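Local coordinates for T9SS C-terminal target domain-containing protein (Bacteroides cellulosilyticus, PDB 5JVK) that probably hydrolyses O-glycosidic bonds in carbohydrates, as a family 39 glycoside hydrolase of a bacterial gut symbiont, at residues Val18-Gly23 / Ala92-Ile97; Tyr443-Thr448 / Leu487-Leu492; Pro169-Gly174 / Asn213-Trp218. All blocks are in the same frame, centred on the assembly; numbering follows the deposited sequence.

Contact 1: residues Val18-Gly23 / Ala92-Ile97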
loop_
_atom_site.group_PDB
_atom_site.type_symbol
_atom_site.label_atom_id
_atom_site.label_comp_id
_atom_site.label_asym_id
_atom_site.label_seq_id
_atom_site.Cartn_x
_atom_site.Cartn_y
_atom_site.Cartn_z
ATOM N N VAL A 18 3.075 12.915 -11.607
ATOM C CA VAL A 18 3.394 13.118 -10.195
ATOM C C VAL A 18 4.728 13.849 -10.117
ATOM O O VAL A 18 5.650 13.521 -10.861
ATOM C CB VAL A 18 3.521 11.770 -9.459
ATOM C CG1 VAL A 18 3.939 11.976 -8.007
ATOM C CG2 VAL A 18 2.213 10.995 -9.544
ATOM N N SER A 19 4.838 14.815 -9.208
ATOM C CA SER A 19 6.076 15.579 -9.044
ATOM C C SER A 19 6.287 15.979 -7.585
ATOM O O SER A 19 5.365 16.481 -6.940
ATOM C CB SER A 19 6.040 16.817 -9.950
ATOM O OG SER A 19 7.239 17.569 -9.872
ATOM N N THR A 20 7.498 15.758 -7.073
ATOM C CA THR A 20 7.837 16.128 -5.696
ATOM C C THR A 20 8.080 17.634 -5.569
ATOM O O THR A 20 8.570 18.272 -6.507
ATOM C CB THR A 20 9.083 15.380 -5.178
ATOM O OG1 THR A 20 10.220 15.703 -5.984
ATOM C CG2 THR A 20 8.856 13.873 -5.198
ATOM N N ASP A 21 7.711 18.187 -4.409
ATOM C CA ASP A 21 8.005 19.579 -4.032
ATOM C C ASP A 21 7.225 20.617 -4.854
ATOM O O ASP A 21 6.637 20.303 -5.889
ATOM C CB ASP A 21 9.526 19.847 -4.121
ATOM C CG ASP A 21 10.018 20.917 -3.137
ATOM O OD1 ASP A 21 9.202 21.552 -2.430
ATOM O OD2 ASP A 21 11.250 21.125 -3.078
ATOM N N ILE A 22 7.207 21.850 -4.359
ATOM C CA ILE A 22 6.703 23.006 -5.117
ATOM C C ILE A 22 7.674 23.397 -6.243
ATOM O O ILE A 22 8.855 23.038 -6.201
ATOM C CB ILE A 22 6.424 24.222 -4.189
ATOM C CG1 ILE A 22 7.714 24.786 -3.562
ATOM C CG2 ILE A 22 5.422 23.836 -3.104
ATOM C CD1 ILE A 22 7.490 25.962 -2.635
ATOM N N GLY A 23 7.170 24.116 -7.247
ATOM C CA GLY A 23 8.012 24.666 -8.322
ATOM C C GLY A 23 7.429 24.556 -9.720
ATOM O O GLY A 23 6.217 24.401 -9.885
ATOM N N ALA A 92 -0.507 15.159 -9.216
ATOM C CA ALA A 92 -0.190 15.121 -7.791
ATOM C C ALA A 92 1.131 15.836 -7.522
ATOM O O ALA A 92 2.185 15.382 -7.967
ATOM C CB ALA A 92 -0.122 13.676 -7.313
ATOM N N VAL A 93 1.063 16.959 -6.805
ATOM C CA VAL A 93 2.251 17.660 -6.315
ATOM C C VAL A 93 2.458 17.261 -4.847
ATOM O O VAL A 93 1.845 17.835 -3.941
ATOM C CB VAL A 93 2.119 19.193 -6.474
ATOM C CG1 VAL A 93 3.391 19.892 -6.008
ATOM C CG2 VAL A 93 1.813 19.541 -7.927
ATOM N N VAL A 94 3.329 16.274 -4.634
ATOM C CA VAL A 94 3.497 15.616 -3.324
ATOM C C VAL A 94 4.738 16.125 -2.587
ATOM O O VAL A 94 5.642 16.672 -3.222
ATOM C CB VAL A 94 3.570 14.069 -3.463
ATOM C CG1 VAL A 94 2.370 13.546 -4.240
ATOM C CG2 VAL A 94 4.881 13.608 -4.098
ATOM N N PRO A 95 4.787 15.947 -1.246
ATOM C CA PRO A 95 6.003 16.321 -0.520
ATOM C C PRO A 95 7.163 15.387 -0.841
ATOM O O PRO A 95 6.949 14.201 -1.074
ATOM C CB PRO A 95 5.596 16.190 0.952
ATOM C CG PRO A 95 4.471 15.221 0.949
ATOM C CD PRO A 95 3.732 15.478 -0.328
ATOM N N GLU A 96 8.374 15.934 -0.863
ATOM C CA GLU A 96 9.580 15.153 -1.121
ATOM C C GLU A 96 10.006 14.468 0.176
ATOM O O GLU A 96 10.105 15.122 1.217
ATOM C CB GLU A 96 10.695 16.061 -1.639
ATOM C CG GLU A 96 11.845 15.329 -2.309
ATOM C CD GLU A 96 12.894 16.278 -2.866
ATOM O OE1 GLU A 96 12.527 17.217 -3.613
ATOM O OE2 GLU A 96 14.090 16.080 -2.561
ATOM N N ILE A 97 10.240 13.156 0.107
ATOM C CA ILE A 97 10.627 12.357 1.276
ATOM C C ILE A 97 12.088 11.923 1.128
ATOM O O ILE A 97 12.490 11.427 0.075
ATOM C CB ILE A 97 9.727 11.106 1.453
ATOM C CG1 ILE A 97 8.243 11.475 1.327
ATOM C CG2 ILE A 97 9.975 10.457 2.815
ATOM C CD1 ILE A 97 7.311 10.286 1.267
#

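Contact 2: residues Tyr443-Thr448 / Leu487-Leu492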
loop_
_atom_site.group_PDB
_atom_site.type_symbol
_atom_site.label_atom_id
_atom_site.label_comp_id
_atom_site.label_asym_id
_atom_site.label_seq_id
_atom_site.Cartn_x
_atom_site.Cartn_y
_atom_site.Cartn_z
ATOM N N TYR A 443 1.210 15.428 15.624
ATOM C CA TYR A 443 -0.104 14.926 16.025
ATOM C C TYR A 443 -0.935 14.756 14.769
ATOM O O TYR A 443 -0.808 15.553 13.845
ATOM C CB TYR A 443 -0.818 15.907 16.962
ATOM C CG TYR A 443 0.005 16.333 18.152
ATOM C CD1 TYR A 443 0.946 17.359 18.042
ATOM C CD2 TYR A 443 -0.150 15.713 19.393
ATOM C CE1 TYR A 443 1.712 17.750 19.129
ATOM C CE2 TYR A 443 0.609 16.101 20.489
ATOM C CZ TYR A 443 1.543 17.116 20.350
ATOM O OH TYR A 443 2.305 17.507 21.427
ATOM N N THR A 444 -1.778 13.725 14.730
ATOM C CA THR A 444 -2.744 13.559 13.640
ATOM C C THR A 444 -4.151 13.603 14.208
ATOM O O THR A 444 -4.371 13.179 15.339
ATOM C CB THR A 444 -2.535 12.261 12.828
ATOM O OG1 THR A 444 -3.444 12.249 11.720
ATOM C CG2 THR A 444 -2.753 11.005 13.673
ATOM N N ALA A 445 -5.094 14.113 13.421
ATOM C CA ALA A 445 -6.477 14.244 13.871
ATOM C C ALA A 445 -7.463 14.021 12.734
ATOM O O ALA A 445 -7.271 14.525 11.630
ATOM C CB ALA A 445 -6.701 15.607 14.505
ATOM N N TRP A 446 -8.510 13.254 13.019
ATOM C CA TRP A 446 -9.592 13.015 12.072
ATOM C C TRP A 446 -10.878 12.661 12.808
ATOM O O TRP A 446 -10.860 12.377 14.008
ATOM C CB TRP A 446 -9.214 11.908 11.071
ATOM C CG TRP A 446 -9.199 10.490 11.607
ATOM C CD1 TRP A 446 -10.262 9.644 11.713
ATOM C CD2 TRP A 446 -8.058 9.755 12.062
ATOM N NE1 TRP A 446 -9.861 8.436 12.221
ATOM C CE2 TRP A 446 -8.512 8.477 12.449
ATOM C CE3 TRP A 446 -6.695 10.058 12.194
ATOM C CZ2 TRP A 446 -7.653 7.495 12.953
ATOM C CZ3 TRP A 446 -5.838 9.077 12.696
ATOM C CH2 TRP A 446 -6.324 7.812 13.070
ATOM N N THR A 447 -11.984 12.682 12.071
ATOM C CA THR A 447 -13.276 12.245 12.585
ATOM C C THR A 447 -13.798 11.099 11.726
ATOM O O THR A 447 -13.557 11.061 10.519
ATOM C CB THR A 447 -14.310 13.397 12.647
ATOM O OG1 THR A 447 -15.543 12.909 13.193
ATOM C CG2 THR A 447 -14.582 14.024 11.277
ATOM N N THR A 448 -14.504 10.166 12.364
ATOM C CA THR A 448 -15.218 9.105 11.657
ATOM C C THR A 448 -16.548 9.593 11.055
ATOM O O THR A 448 -17.120 8.921 10.199
ATOM C CB THR A 448 -15.485 7.901 12.582
ATOM O OG1 THR A 448 -16.218 8.324 13.738
ATOM C CG2 THR A 448 -14.170 7.274 13.022
ATOM N N LEU A 487 -9.944 22.794 15.588
ATOM C CA LEU A 487 -9.693 21.915 14.439
ATOM C C LEU A 487 -10.997 21.508 13.767
ATOM O O LEU A 487 -11.900 20.994 14.428
ATOM C CB LEU A 487 -8.955 20.650 14.880
ATOM C CG LEU A 487 -7.591 20.825 15.550
ATOM C CD1 LEU A 487 -7.034 19.468 15.951
ATOM C CD2 LEU A 487 -6.620 21.552 14.635
ATOM N N ASN A 488 -11.077 21.728 12.455
ATOM C CA ASN A 488 -12.232 21.333 11.653
ATOM C C ASN A 488 -11.957 19.970 11.038
ATOM O O ASN A 488 -11.353 19.870 9.969
ATOM C CB ASN A 488 -12.514 22.378 10.574
ATOM C CG ASN A 488 -12.916 23.719 11.161
ATOM O OD1 ASN A 488 -13.810 23.795 12.006
ATOM N ND2 ASN A 488 -12.250 24.786 10.723
ATOM N N LEU A 489 -12.406 18.926 11.730
ATOM C CA LEU A 489 -12.081 17.553 11.367
ATOM C C LEU A 489 -12.921 17.062 10.195
ATOM O O LEU A 489 -14.108 17.381 10.086
ATOM C CB LEU A 489 -12.283 16.613 12.561
ATOM C CG LEU A 489 -11.527 16.928 13.856
ATOM C CD1 LEU A 489 -11.777 15.824 14.871
ATOM C CD2 LEU A 489 -10.034 17.096 13.613
ATOM N N SER A 490 -12.277 16.290 9.322
ATOM C CA SER A 490 -12.951 15.523 8.285
ATOM C C SER A 490 -12.521 14.061 8.384
ATOM O O SER A 490 -11.694 13.696 9.228
ATOM C CB SER A 490 -12.615 16.084 6.895
ATOM O OG SER A 490 -11.279 15.797 6.518
ATOM N N ILE A 491 -13.090 13.234 7.514
ATOM C CA ILE A 491 -12.639 11.845 7.355
ATOM C C ILE A 491 -11.156 11.756 6.966
ATOM O O ILE A 491 -10.472 10.806 7.351
ATOM C CB ILE A 491 -13.524 11.038 6.362
ATOM C CG1 ILE A 491 -13.474 11.610 4.934
ATOM C CG2 ILE A 491 -14.964 10.973 6.865
ATOM C CD1 ILE A 491 -14.192 10.753 3.914
ATOM N N LEU A 492 -10.673 12.753 6.223
ATOM C CA LEU A 492 -9.273 12.841 5.815
ATOM C C LEU A 492 -8.425 13.364 6.974
ATOM O O LEU A 492 -8.693 14.452 7.476
ATOM C CB LEU A 492 -9.136 13.786 4.625
ATOM C CG LEU A 492 -9.906 13.395 3.355
ATOM C CD1 LEU A 492 -10.283 14.627 2.541
ATOM C CD2 LEU A 492 -9.093 12.407 2.531
HETATM O O HOH W 1 -9.215 15.804 9.877
#

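Contact 3: residues Pro169-Gly174 / Asn213-Trp218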
loop_
_atom_site.group_PDB
_atom_site.type_symbol
_atom_site.label_atom_id
_atom_site.label_comp_id
_atom_site.label_asym_id
_atom_site.label_seq_id
_atom_site.Cartn_x
_atom_site.Cartn_y
_atom_site.Cartn_z
ATOM N N PRO A 169 11.595 -6.189 -2.131
ATOM C CA PRO A 169 10.466 -6.922 -2.704
ATOM C C PRO A 169 10.081 -8.158 -1.886
ATOM O O PRO A 169 10.960 -8.871 -1.398
ATOM C CB PRO A 169 10.966 -7.323 -4.099
ATOM C CG PRO A 169 12.448 -7.144 -4.082
ATOM C CD PRO A 169 12.867 -6.593 -2.753
ATOM N N LEU A 170 8.772 -8.371 -1.736
ATOM C CA LEU A 170 8.199 -9.577 -1.138
ATOM C C LEU A 170 7.522 -10.354 -2.261
ATOM O O LEU A 170 6.794 -9.767 -3.058
ATOM C CB LEU A 170 7.188 -9.193 -0.058
ATOM C CG LEU A 170 6.501 -10.300 0.760
ATOM C CD1 LEU A 170 6.206 -9.819 2.175
ATOM C CD2 LEU A 170 5.216 -10.804 0.107
ATOM N N ILE A 171 7.756 -11.666 -2.330
ATOM C CA ILE A 171 7.275 -12.487 -3.450
ATOM C C ILE A 171 6.328 -13.576 -2.955
ATOM O O ILE A 171 6.696 -14.378 -2.095
ATOM C CB ILE A 171 8.448 -13.136 -4.227
ATOM C CG1 ILE A 171 9.436 -12.069 -4.727
ATOM C CG2 ILE A 171 7.942 -13.988 -5.392
ATOM C CD1 ILE A 171 8.903 -11.131 -5.796
ATOM N N VAL A 172 5.114 -13.598 -3.511
ATOM C CA VAL A 172 4.134 -14.644 -3.204
ATOM C C VAL A 172 4.220 -15.754 -4.261
ATOM O O VAL A 172 3.930 -15.539 -5.439
ATOM C CB VAL A 172 2.688 -14.094 -2.990
ATOM C CG1 VAL A 172 2.087 -13.467 -4.246
ATOM C CG2 VAL A 172 1.770 -15.189 -2.457
ATOM N N PHE A 173 4.650 -16.933 -3.812
ATOM C CA PHE A 173 4.912 -18.085 -4.674
ATOM C C PHE A 173 3.753 -19.069 -4.603
ATOM O O PHE A 173 3.366 -19.477 -3.508
ATOM C CB PHE A 173 6.196 -18.791 -4.210
ATOM C CG PHE A 173 6.561 -19.998 -5.029
ATOM C CD1 PHE A 173 7.320 -19.857 -6.175
ATOM C CD2 PHE A 173 6.156 -21.275 -4.650
ATOM C CE1 PHE A 173 7.667 -20.957 -6.945
ATOM C CE2 PHE A 173 6.498 -22.383 -5.411
ATOM C CZ PHE A 173 7.257 -22.225 -6.563
ATOM N N GLY A 174 3.216 -19.474 -5.752
ATOM C CA GLY A 174 2.208 -20.531 -5.762
ATOM C C GLY A 174 1.436 -20.717 -7.051
ATOM O O GLY A 174 1.972 -20.517 -8.139
ATOM N N ASN A 213 19.682 -12.892 -1.012
ATOM C CA ASN A 213 19.187 -11.831 -0.124
ATOM C C ASN A 213 18.741 -10.567 -0.877
ATOM O O ASN A 213 18.516 -9.522 -0.265
ATOM C CB ASN A 213 20.230 -11.516 0.954
ATOM C CG ASN A 213 20.408 -12.663 1.939
ATOM O OD1 ASN A 213 19.985 -13.795 1.683
ATOM N ND2 ASN A 213 21.029 -12.375 3.078
ATOM N N ARG A 214 18.588 -10.677 -2.197
ATOM C CA ARG A 214 17.861 -9.681 -2.982
ATOM C C ARG A 214 16.355 -9.739 -2.669
ATOM O O ARG A 214 15.648 -8.742 -2.828
ATOM C CB ARG A 214 18.090 -9.897 -4.481
ATOM C CG ARG A 214 19.548 -9.796 -4.923
ATOM C CD ARG A 214 19.698 -10.135 -6.398
ATOM N NE ARG A 214 19.213 -9.058 -7.263
ATOM C CZ ARG A 214 18.980 -9.165 -8.573
ATOM N NH1 ARG A 214 19.180 -10.311 -9.224
ATOM N NH2 ARG A 214 18.537 -8.106 -9.246
ATOM N N VAL A 215 15.884 -10.918 -2.249
ATOM C CA VAL A 215 14.512 -11.135 -1.785
ATOM C C VAL A 215 14.553 -11.904 -0.459
ATOM O O VAL A 215 14.843 -13.100 -0.441
ATOM C CB VAL A 215 13.694 -11.929 -2.830
ATOM C CG1 VAL A 215 12.262 -12.149 -2.350
ATOM C CG2 VAL A 215 13.707 -11.212 -4.177
ATOM N N THR A 216 14.265 -11.208 0.641
ATOM C CA THR A 216 14.291 -11.795 1.991
ATOM C C THR A 216 12.909 -12.191 2.541
ATOM O O THR A 216 12.829 -12.755 3.635
ATOM C CB THR A 216 14.971 -10.836 2.994
ATOM O OG1 THR A 216 14.404 -9.526 2.871
ATOM C CG2 THR A 216 16.464 -10.755 2.725
ATOM N N GLU A 217 11.840 -11.903 1.794
ATOM C CA GLU A 217 10.470 -12.235 2.207
ATOM C C GLU A 217 9.773 -13.058 1.125
ATOM O O GLU A 217 9.552 -12.567 0.014
ATOM C CB GLU A 217 9.658 -10.965 2.487
ATOM C CG GLU A 217 10.069 -10.203 3.740
ATOM C CD GLU A 217 11.293 -9.324 3.539
ATOM O OE1 GLU A 217 11.313 -8.527 2.579
ATOM O OE2 GLU A 217 12.240 -9.429 4.346
ATOM N N TRP A 218 9.430 -14.303 1.463
ATOM C CA TRP A 218 8.770 -15.233 0.548
ATOM C C TRP A 218 7.477 -15.734 1.175
ATOM O O TRP A 218 7.492 -16.261 2.290
ATOM C CB TRP A 218 9.688 -16.415 0.242
ATOM C CG TRP A 218 10.908 -16.050 -0.549
ATOM C CD1 TRP A 218 12.129 -15.689 -0.055
ATOM C CD2 TRP A 218 11.028 -16.019 -1.977
ATOM N NE1 TRP A 218 13.001 -15.433 -1.086
ATOM C CE2 TRP A 218 12.354 -15.629 -2.278
ATOM C CE3 TRP A 218 10.145 -16.284 -3.034
ATOM C CZ2 TRP A 218 12.820 -15.493 -3.595
ATOM C CZ3 TRP A 218 10.609 -16.150 -4.348
ATOM C CH2 TRP A 218 11.935 -15.759 -4.613
#

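Contact 1: residues Val18-Gly23 / Ala92-Ile97
Thr20 sets OG1 in the crowded position between its backbone N and carbonyl carbon (chi1 61°), which turns its methyl CG2 anti to the carbonyl carbon; Val94 puts its own CG2 in that crowded position, and the two methyls meet obliquely. Thr20-Val94 is the last of three parallel beta bridges, after Val18-Ala92 and Ser19-Val93, between strand 18-20, an outermost strand of the N-terminal mixed sheet, and the end of strand 83-94. Val18 and Ala92 share the face of Thr20 and Val94, with Val18 CG2 4.2 Å from Ala92 CB. Val18 and Thr20 touch Met127 of helix 118-127, which follows the first barrel strand, while Ala92 and Val94 touch Gln406 of helix 403-415, which follows the last, so this face packs the N-terminal sheet against helices around the barrel. The bonding is the parallel pattern, in which Ser19 uses both N and O to bond the residues on either side of Val93. Ser19 N reaches Ala92 O at 3.0 Å, nearly along the C=O axis, and Ser19 O receives Val94 N at 3.1 Å, from above the carbonyl plane. Asp21 N closes on Val94 O at 2.8 Å, almost along the carbonyl axis, completing the bridge between Thr20 and Val94. On the other face Val93 CG1 lies 3.3 Å from Asp21 O, and Lys25 NZ donates to Ser19 OG and to Asp21 O. Glu96, CG anti to its backbone N (chi1 -163°), crosses Thr20 with an extended chain and lays CB 3.9 Å from Thr20 CB. This brings its carboxylate almost perpendicular to that of Asp21, with Asp21 OD2 and Glu96 OE1 4.1 Å apart, a proximity of like charges that may raise the proton affinity of either group. Ile22 N steadies Asp21, donating to OD1 at 2.8 Å from above the carboxylate plane.

Contact 2: residues Tyr443-Thr448 / Leu487-Leu492
Thr447 N donates to Ser490 O at 3.0 Å along an almost straight N-H line (177°), although the donor sits well above the carbonyl plane. This bond ties the end of strand 439-447, in the larger antiparallel sheet of the C-terminal beta domain, to the loop leaving strand 484-489 of a two-stranded one. The strands are 51° apart in direction, and the contact between them is made by side chains. Leu489, with CG anti to its carbonyl carbon, splits its methyls: CD2 packs 3.8 Å from Ala445 CB, and CD1 lies 3.7 Å from Trp446 O. Its CB meets Thr447 CG2 at 3.7 Å, and Leu487 CD1 reaches Ala445 CB from farther up the strand. A water accepts from Ser490 N at 3.1 Å and lies 2.9 Å from Ala445 O and 2.8 Å from Leu492 O, bridging the segments. Farther out, Thr447 OG1 is held by Asn429 and Lys449. Trp446 CB lies 3.6 Å from Ser490 O, while the crowded chi1 (73°) sends the indole away toward strand 429-436 and Arg359, its NE1 hydrogen-bonded to Asp297 OD1.

Contact 3: residues Pro169-Gly174 / Asn213-Trp218
This is a parallel strand-to-strand contact between neighbouring staves of the (beta/alpha)8 barrel, the third strand, 168-174, and the fourth, 217-220, joined in a beta-alpha-beta crossover through helix 194-211. It lies at the N-terminal end of the fourth strand; in barrels of this clan the acid/base typically follows the opposite, C-terminal end. Within the two segments one backbone bond makes the pairing, Ile171 N to Glu217 O at 3.1 Å, in the carbonyl plane and close to straight (166°), and Ile171 bonds on to Glu219 farther along the strand. Toward the helices, Trp218 and Ile171 lie side by side and point the same way, Ile171 CG2 being 3.6 Å from Trp218 CZ3. Val215 CG1, anti to its backbone N, rests over one face of the indole toward its rim and touches Ile171 CG1 at 3.7 Å. A weak bond from Trp218 NE1 to Val215 O, 3.0 Å long, helps fix the ring, and Leu204 and Val208 of helix 194-211 touch it. At the loop leading into the fourth strand, Pro169 CD lies 3.5 Å from Arg214 O. The other side carries Leu170, whose side chain crosses that of Glu217 at about a right angle, Leu170 CD1 meeting Glu217 CB at 3.7 Å. Glu217 bends at chi2 (80°), so that Thr216 OG1 donates to OE2 at 2.6 Å from above the carboxylate plane; OE1 has a long, weak ion pair with Arg132. An alanine here would keep CB against Leu170 but would probably loosen the Thr216 side chain and remove a weak electrostatic partner of Arg132. Apolar packing thus joins the helix side, while the buried carboxylate is satisfied at OE2 by Thr216 and probably eased at OE1 by distant Arg132.

Overall arrangement
From the N terminus, contact 1 closes first, in the N-terminal domain, bringing the end of strand 83-94 back beside strand 18-20 after a span of strands and turns without helix. The chain then enters the barrel, where contact 3 closes a local crossover containing helix 194-211. The remaining barrel strands follow before contact 2, in the C-terminal domain, ties strand 439-447 to the end of strand 484-489 and the loop after it, joining two C-terminal sheets. The three loops run in series: none nests in or crosses another. Centres of contacts 1 and 2 are about 23 Å apart. Contacts 2 and 3, about 37 Å apart between centres, lie on opposite sides of the chain's centre.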